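Local coordinates for protein DNA gyrase, B subunit, truncated (Myxococcus xanthus, PDB 3CWV) that probably takes part, as the ATP-binding B subunit of DNA gyrase, in ATP-dependent breakage, passage and rejoining of double-stranded DNA, at residues Phe37-Ala42 / Ile64-Thr69; Arg71-Glu76 / Arg151-His156; Gly120-Val125 / Thr140-Met145. One frame throughout, in Å; residues are numbered along the deposited sequence.

Interaction 1 (Phe37-Ala42 / Ile64-Thr69); sequences FLLDVA and IALFCT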
# COMPACT_ATOMS: atom_id res chain seq x y z
N PHE A 37 -3.70 -2.07 8.63
CA PHE A 37 -4.05 -3.47 8.30
C PHE A 37 -5.29 -3.53 7.40
O PHE A 37 -5.36 -4.33 6.44
CB PHE A 37 -4.29 -4.34 9.55
CG PHE A 37 -3.07 -4.49 10.48
CD1 PHE A 37 -1.78 -4.41 10.00
CD2 PHE A 37 -3.27 -4.78 11.83
CE1 PHE A 37 -0.65 -4.60 10.87
CE2 PHE A 37 -2.18 -4.96 12.70
CZ PHE A 37 -0.87 -4.87 12.22
N LEU A 38 -6.31 -2.73 7.72
CA LEU A 38 -7.50 -2.62 6.83
C LEU A 38 -7.16 -2.11 5.42
O LEU A 38 -7.58 -2.70 4.41
CB LEU A 38 -8.61 -1.76 7.45
CG LEU A 38 -9.66 -2.46 8.29
CD1 LEU A 38 -10.56 -1.40 8.91
CD2 LEU A 38 -10.53 -3.45 7.43
N LEU A 39 -6.47 -0.98 5.33
CA LEU A 39 -5.98 -0.48 4.04
C LEU A 39 -5.17 -1.52 3.24
O LEU A 39 -5.31 -1.60 2.00
CB LEU A 39 -5.14 0.80 4.24
CG LEU A 39 -6.00 1.99 4.71
CD1 LEU A 39 -5.10 3.17 5.15
CD2 LEU A 39 -6.94 2.42 3.62
N ASP A 40 -4.35 -2.32 3.93
CA ASP A 40 -3.58 -3.38 3.25
C ASP A 40 -4.50 -4.46 2.63
O ASP A 40 -4.18 -5.04 1.57
CB ASP A 40 -2.60 -4.05 4.21
CG ASP A 40 -1.37 -3.16 4.57
OD1 ASP A 40 -1.13 -2.11 3.95
OD2 ASP A 40 -0.65 -3.56 5.52
N VAL A 41 -5.60 -4.78 3.32
CA VAL A 41 -6.62 -5.68 2.76
C VAL A 41 -7.16 -5.15 1.41
O VAL A 41 -7.23 -5.89 0.41
CB VAL A 41 -7.84 -5.87 3.72
CG1 VAL A 41 -8.90 -6.74 3.02
CG2 VAL A 41 -7.42 -6.56 4.99
N ALA A 42 -7.52 -3.87 1.39
CA ALA A 42 -8.04 -3.20 0.20
C ALA A 42 -6.97 -3.16 -0.90
O ALA A 42 -7.27 -3.41 -2.07
CB ALA A 42 -8.52 -1.75 0.55
N ILE A 64 -13.48 3.80 13.25
CA ILE A 64 -12.85 3.82 11.95
C ILE A 64 -13.75 2.96 11.06
O ILE A 64 -14.20 1.90 11.49
CB ILE A 64 -11.47 3.10 12.00
CG1 ILE A 64 -10.44 3.95 12.75
CG2 ILE A 64 -10.93 2.78 10.58
CD1 ILE A 64 -9.88 5.13 11.94
N ALA A 65 -14.04 3.40 9.85
CA ALA A 65 -14.71 2.45 8.94
C ALA A 65 -13.99 2.41 7.61
O ALA A 65 -13.54 3.46 7.11
CB ALA A 65 -16.19 2.81 8.75
N LEU A 66 -13.89 1.22 7.02
CA LEU A 66 -13.34 1.11 5.67
C LEU A 66 -14.38 0.37 4.83
O LEU A 66 -14.88 -0.67 5.27
CB LEU A 66 -12.02 0.32 5.69
CG LEU A 66 -11.41 0.14 4.28
CD1 LEU A 66 -10.32 1.10 4.05
CD2 LEU A 66 -10.95 -1.27 4.06
N PHE A 67 -14.74 0.95 3.68
CA PHE A 67 -15.61 0.28 2.71
C PHE A 67 -14.84 0.02 1.42
O PHE A 67 -14.06 0.87 0.97
CB PHE A 67 -16.87 1.10 2.42
CG PHE A 67 -17.70 0.55 1.28
CD1 PHE A 67 -18.62 -0.46 1.50
CD2 PHE A 67 -17.52 1.02 -0.02
CE1 PHE A 67 -19.36 -1.00 0.45
CE2 PHE A 67 -18.26 0.49 -1.08
CZ PHE A 67 -19.18 -0.52 -0.84
N CYS A 68 -15.08 -1.15 0.81
CA CYS A 68 -14.45 -1.53 -0.45
C CYS A 68 -15.52 -2.10 -1.37
O CYS A 68 -16.34 -2.88 -0.91
CB CYS A 68 -13.46 -2.66 -0.20
SG CYS A 68 -12.00 -2.16 0.65
N THR A 69 -15.50 -1.72 -2.65
CA THR A 69 -16.37 -2.36 -3.64
C THR A 69 -15.68 -3.62 -4.08
O THR A 69 -14.48 -3.80 -3.87
CB THR A 69 -16.62 -1.44 -4.88
OG1 THR A 69 -15.36 -1.02 -5.43
CG2 THR A 69 -17.45 -0.21 -4.48

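Interaction 2 (Arg71-Glu76 / Arg151-His156); sequences RTVTAE and RGVRVH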
# COMPACT_ATOMS: atom_id res chain seq x y z
N ARG A 71 -16.30 -7.49 -6.74
CA ARG A 71 -17.17 -8.38 -7.53
C ARG A 71 -17.12 -9.78 -6.95
O ARG A 71 -17.81 -10.67 -7.43
CB ARG A 71 -16.74 -8.42 -9.00
CG ARG A 71 -17.26 -7.27 -9.87
CD ARG A 71 -16.15 -6.82 -10.83
NE ARG A 71 -15.24 -5.92 -10.10
CZ ARG A 71 -13.92 -5.90 -10.22
NH1 ARG A 71 -13.29 -6.74 -11.04
NH2 ARG A 71 -13.22 -5.04 -9.49
N THR A 72 -16.31 -10.00 -5.91
CA THR A 72 -16.14 -11.38 -5.41
C THR A 72 -16.43 -11.63 -3.92
O THR A 72 -16.64 -12.78 -3.51
CB THR A 72 -14.73 -11.91 -5.71
OG1 THR A 72 -13.75 -11.02 -5.13
CG2 THR A 72 -14.52 -12.03 -7.21
N VAL A 73 -16.42 -10.59 -3.09
CA VAL A 73 -16.56 -10.79 -1.64
C VAL A 73 -17.83 -11.57 -1.29
O VAL A 73 -18.89 -11.39 -1.92
CB VAL A 73 -16.49 -9.43 -0.85
CG1 VAL A 73 -17.75 -8.55 -1.13
CG2 VAL A 73 -16.29 -9.70 0.66
N THR A 74 -17.74 -12.44 -0.30
CA THR A 74 -18.95 -13.09 0.24
C THR A 74 -19.06 -12.97 1.75
O THR A 74 -18.06 -12.84 2.46
CB THR A 74 -18.98 -14.59 -0.08
OG1 THR A 74 -17.96 -15.23 0.69
CG2 THR A 74 -18.69 -14.84 -1.55
N ALA A 75 -20.27 -13.10 2.27
CA ALA A 75 -20.46 -13.11 3.71
C ALA A 75 -19.78 -14.31 4.37
O ALA A 75 -19.26 -14.18 5.49
CB ALA A 75 -21.96 -13.08 4.06
N GLU A 76 -19.79 -15.47 3.72
CA GLU A 76 -19.14 -16.65 4.31
C GLU A 76 -17.63 -16.44 4.47
O GLU A 76 -17.04 -16.84 5.47
CB GLU A 76 -19.34 -17.89 3.44
CG GLU A 76 -19.10 -19.12 4.28
CD GLU A 76 -18.58 -20.30 3.49
OE1 GLU A 76 -18.93 -20.42 2.28
OE2 GLU A 76 -17.83 -21.11 4.10
N ARG A 151 -20.89 -5.76 -5.60
CA ARG A 151 -20.74 -6.22 -4.24
C ARG A 151 -19.89 -5.20 -3.47
O ARG A 151 -19.23 -4.34 -4.05
CB ARG A 151 -20.02 -7.57 -4.17
CG ARG A 151 -20.65 -8.67 -4.98
CD ARG A 151 -20.23 -10.02 -4.47
NE ARG A 151 -20.53 -11.03 -5.47
CZ ARG A 151 -20.23 -12.31 -5.34
NH1 ARG A 151 -19.62 -12.74 -4.25
NH2 ARG A 151 -20.53 -13.16 -6.33
N GLY A 152 -19.91 -5.32 -2.15
CA GLY A 152 -19.05 -4.46 -1.32
C GLY A 152 -19.01 -4.96 0.10
O GLY A 152 -19.83 -5.79 0.50
N VAL A 153 -18.05 -4.45 0.86
CA VAL A 153 -17.90 -4.85 2.24
C VAL A 153 -17.45 -3.60 3.04
O VAL A 153 -16.61 -2.84 2.57
CB VAL A 153 -16.91 -6.03 2.40
CG1 VAL A 153 -15.63 -5.79 1.59
CG2 VAL A 153 -16.61 -6.31 3.88
N ARG A 154 -18.09 -3.40 4.18
CA ARG A 154 -17.68 -2.35 5.12
C ARG A 154 -17.29 -2.97 6.46
O ARG A 154 -17.99 -3.81 6.99
CB ARG A 154 -18.84 -1.36 5.33
CG ARG A 154 -18.54 -0.19 6.29
CD ARG A 154 -19.89 0.55 6.55
NE ARG A 154 -19.70 1.87 7.16
CZ ARG A 154 -19.97 2.17 8.43
NH1 ARG A 154 -19.77 3.42 8.86
NH2 ARG A 154 -20.45 1.26 9.27
N VAL A 155 -16.16 -2.53 7.01
CA VAL A 155 -15.72 -3.00 8.32
C VAL A 155 -15.65 -1.74 9.17
O VAL A 155 -14.93 -0.83 8.83
CB VAL A 155 -14.33 -3.64 8.26
CG1 VAL A 155 -13.84 -3.99 9.68
CG2 VAL A 155 -14.36 -4.91 7.43
N HIS A 156 -16.44 -1.68 10.23
CA HIS A 156 -16.46 -0.50 11.11
C HIS A 156 -16.03 -1.01 12.47
O HIS A 156 -16.58 -1.99 12.93
CB HIS A 156 -17.87 0.06 11.22
CG HIS A 156 -18.02 1.12 12.28
ND1 HIS A 156 -18.39 0.83 13.58
CD2 HIS A 156 -17.82 2.45 12.23
CE1 HIS A 156 -18.44 1.95 14.28
NE2 HIS A 156 -18.11 2.95 13.48

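Interaction 3 (Gly120-Val125 / Thr140-Met145); sequences GRQWRV and TPMEPM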
# COMPACT_ATOMS: atom_id res chain seq x y z
N GLY A 120 -28.14 -8.07 -4.53
CA GLY A 120 -29.27 -7.28 -4.08
C GLY A 120 -29.62 -7.42 -2.61
O GLY A 120 -30.65 -6.90 -2.17
N ARG A 121 -28.77 -8.10 -1.84
CA ARG A 121 -29.04 -8.30 -0.43
C ARG A 121 -27.80 -7.92 0.41
O ARG A 121 -26.70 -7.81 -0.12
CB ARG A 121 -29.43 -9.76 -0.16
CG ARG A 121 -30.79 -10.20 -0.74
CD ARG A 121 -31.14 -11.62 -0.32
NE ARG A 121 -30.07 -12.56 -0.67
CZ ARG A 121 -29.96 -13.16 -1.85
NH1 ARG A 121 -28.94 -13.99 -2.07
NH2 ARG A 121 -30.85 -12.95 -2.81
N GLN A 122 -28.03 -7.73 1.70
CA GLN A 122 -27.02 -7.29 2.65
C GLN A 122 -27.01 -8.21 3.89
O GLN A 122 -28.07 -8.59 4.43
CB GLN A 122 -27.32 -5.83 3.05
CG GLN A 122 -26.35 -5.21 4.07
CD GLN A 122 -26.72 -3.80 4.44
OE1 GLN A 122 -27.64 -3.20 3.86
NE2 GLN A 122 -25.99 -3.23 5.41
N TRP A 123 -25.81 -8.54 4.35
CA TRP A 123 -25.65 -9.35 5.55
C TRP A 123 -24.79 -8.56 6.53
O TRP A 123 -23.88 -7.86 6.10
CB TRP A 123 -24.95 -10.65 5.18
CG TRP A 123 -25.02 -11.66 6.27
CD1 TRP A 123 -24.04 -11.96 7.21
CD2 TRP A 123 -26.14 -12.50 6.56
NE1 TRP A 123 -24.52 -12.94 8.06
CE2 TRP A 123 -25.80 -13.28 7.68
CE3 TRP A 123 -27.40 -12.67 5.96
CZ2 TRP A 123 -26.68 -14.24 8.23
CZ3 TRP A 123 -28.28 -13.61 6.51
CH2 TRP A 123 -27.91 -14.38 7.63
N ARG A 124 -25.05 -8.72 7.82
CA ARG A 124 -24.36 -7.96 8.87
C ARG A 124 -23.87 -8.88 9.99
O ARG A 124 -24.66 -9.65 10.55
CB ARG A 124 -25.29 -6.88 9.45
CG ARG A 124 -24.65 -5.97 10.54
CD ARG A 124 -25.63 -4.88 10.96
NE ARG A 124 -25.79 -3.91 9.86
CZ ARG A 124 -26.75 -3.01 9.77
NH1 ARG A 124 -27.69 -2.93 10.69
NH2 ARG A 124 -26.78 -2.21 8.72
N VAL A 125 -22.59 -8.74 10.36
CA VAL A 125 -21.98 -9.50 11.47
C VAL A 125 -21.52 -8.50 12.54
O VAL A 125 -20.77 -7.58 12.22
CB VAL A 125 -20.72 -10.27 10.99
CG1 VAL A 125 -20.08 -11.11 12.18
CG2 VAL A 125 -21.05 -11.14 9.77
N THR A 140 -32.64 -6.16 6.22
CA THR A 140 -33.80 -6.03 5.33
C THR A 140 -34.70 -4.87 5.80
O THR A 140 -35.10 -4.82 6.96
CB THR A 140 -34.61 -7.35 5.26
OG1 THR A 140 -35.09 -7.67 6.57
CG2 THR A 140 -33.75 -8.51 4.78
N PRO A 141 -34.98 -3.91 4.91
CA PRO A 141 -34.49 -3.89 3.53
C PRO A 141 -33.00 -3.48 3.52
O PRO A 141 -32.51 -2.93 4.50
CB PRO A 141 -35.34 -2.78 2.89
CG PRO A 141 -35.55 -1.82 4.03
CD PRO A 141 -35.77 -2.70 5.23
N MET A 142 -32.33 -3.80 2.42
CA MET A 142 -30.96 -3.43 2.12
C MET A 142 -30.75 -1.92 2.29
O MET A 142 -31.55 -1.11 1.80
CB MET A 142 -30.65 -3.84 0.67
CG MET A 142 -29.18 -4.00 0.34
SD MET A 142 -28.77 -4.07 -1.43
CE MET A 142 -28.50 -2.35 -1.85
N GLU A 143 -29.69 -1.54 2.99
CA GLU A 143 -29.36 -0.14 3.16
C GLU A 143 -28.39 0.29 2.07
O GLU A 143 -27.72 -0.56 1.47
CB GLU A 143 -28.85 0.07 4.59
CG GLU A 143 -29.91 -0.37 5.60
CD GLU A 143 -29.45 -0.29 7.04
OE1 GLU A 143 -28.25 -0.03 7.27
OE2 GLU A 143 -30.30 -0.50 7.95
N PRO A 144 -28.30 1.61 1.78
CA PRO A 144 -27.51 1.99 0.61
C PRO A 144 -26.01 1.71 0.76
O PRO A 144 -25.45 1.93 1.84
CB PRO A 144 -27.75 3.51 0.49
CG PRO A 144 -28.90 3.82 1.40
CD PRO A 144 -28.89 2.78 2.46
N MET A 145 -25.40 1.23 -0.31
CA MET A 145 -23.96 1.00 -0.37
C MET A 145 -23.29 2.37 -0.40
O MET A 145 -23.75 3.23 -1.13
CB MET A 145 -23.60 0.25 -1.65
CG MET A 145 -24.24 -1.11 -1.79
SD MET A 145 -23.81 -1.98 -3.30
CE MET A 145 -22.08 -2.35 -3.03
O HOH W 1 -25.94 -0.39 6.29

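Interaction 1 (Phe37-Ala42 / Ile64-Thr69)
Leu66 pushes its forked end between Leu38 and Leu39, two successive side chains of helix 37-42, and it has the largest share of the buried surface. Its CD1 meets CD2 of Leu39 at 3.7 Å, while its CD2 lies 3.7 Å from the backbone O of Leu38. Leu38 and Leu66 run past one another in opposite directions: CD1 of Leu38 comes down to CB of Leu66 at 3.9 Å. Leu66 has CG anti to its backbone N (chi1 179°), which sends the branch point out toward the helix. The first torsion of Leu38 is off the staggered position (chi1 -91°), a mild strain.

This is helix-on-sheet packing in the alpha/beta sandwich of the GHKL ATPases, the fold expected for the amino-terminal part of a GyrB protein. The short axes run nearly parallel, 2° apart, with a closest approach of 9.4 Å.

One helical turn on from Leu38, Ala42 continues the same face, and two residues along the strand from Leu66, Cys68 continues its own. The two meet closely, with CB of Ala42 at 3.5 Å from SG of Cys68, and CB of Ala42 also lies 4.3 Å from CD2 of Leu66. Leu38 rests in addition on Val155 and Phe157 of strand 151-159, and both Ala42 and Leu66 touch Val54 of strand 53-58, spreading the helix over three neighbouring strands. Leu38 and Val41 also pack against Leu102 of helix 102-107.

Interaction 2 (Arg71-Glu76 / Arg151-His156)
A side chain gripping a turn of backbone makes this contact: Arg151, at the start of strand 151-159, reaches over the loop that carries the chain from strand 64-70 into helix 75-82. The extended chain of Arg151, NE anti to CB (chi3 -164°), carries the guanidinium to the carbonyls of residues 71 to 73. Its NH1 donates to O of Val73 at 2.8 Å, in a fairly straight bond (162° at the hydrogen). The acceptor lies in the guanidinium plane, whereas the nitrogen stands well above the plane of the Val73 carbonyl, 55° out of it. O of Thr72 is also close to NH1 of Arg151, at 3.1 Å, but at an angle too poor for a hydrogen bond. O of Arg71 lies over one guanidinium face toward its rim, and CA of Thr72 covers the same face. Three carbonyl oxygens thus crowd round the cation and would help to stabilise its positive charge.

At the guanidinium edge CG2 of Thr74 approaches NH1 of Arg151 to 3.5 Å. The other branch of Thr74 works differently: Thr74 is the N-cap of helix 75-82, its OG1 accepting from N of Asn77. Nearer the arginine backbone, CG1 of Val73 touches CB of Arg151 at 3.9 Å, and CG2 of Val73 meets CG1 of Val153 at 4.1 Å.

Val73 and Val153 both pack on Leu78, bringing helix 75-82 down onto the sheet. Strand 151-159 lies between strands 64-70 and 109-118, bonded through its backbone to Cys68 on one flank and Trp117 on the other, while the Arg151 side chain also touches Ala118.

Interaction 3 (Gly120-Val125 / Thr140-Met145)
OE1 of Gln122 takes the backbone N-H of Glu143 at 2.8 Å, a nearly straight bond whose donor lies close to the extension of the amide C=O (169°). In Gln122 CG is anti to the backbone N and the chain beyond it is extended, which brings the amide to the loop. Its NE2 is fixed too, donating to Asp115 OD1 and, at 3.0 Å, to water 1, so the amide plane is held at both ends.

Beyond it, Arg124 NH2 forms a salt bridge with OE1 of Glu143 at 3.0 Å. The two side chains cross at about a right angle: the carboxylate oxygen lies in the guanidinium plane, but the nitrogen comes from above the carboxylate plane, 53° out of it. Asp115 OD1 binds Arg124 NE as well, so Gln122 and Arg124 share Asp115.

Nearer the start of the strand, CG of Met142 touches CB of Gln122 at 3.8 Å, and SD of Met142 lies 3.5 Å from O of Gly120.

The layout is that of a beta-hairpin, 121-128 with 131-139, whose exit loop doubles back across a face of its own sheet toward strand 151-159.

In the fold
All three contacts belong to one mixed eight-stranded sheet. Interaction 1 comes first along the chain and is the most buried; strand 64-70 then leads straight into the loop of interaction 2, whose partner strand 151-159 lies beside it. Between the two halves of interaction 2 the chain makes the whole of interaction 3, out by the sheet's edge hairpin. Centres of interactions 1 and 2 are about 11 Å apart, as are those of 2 and 3, with 1 and 3 about 18 Å apart. CE of Met145 packs against Arg151 and Phe67, joining the loop to the inner strands. Interactions 1 and 2 place helices 28-47 and 75-82 on the sheet of the probable ATPase domain.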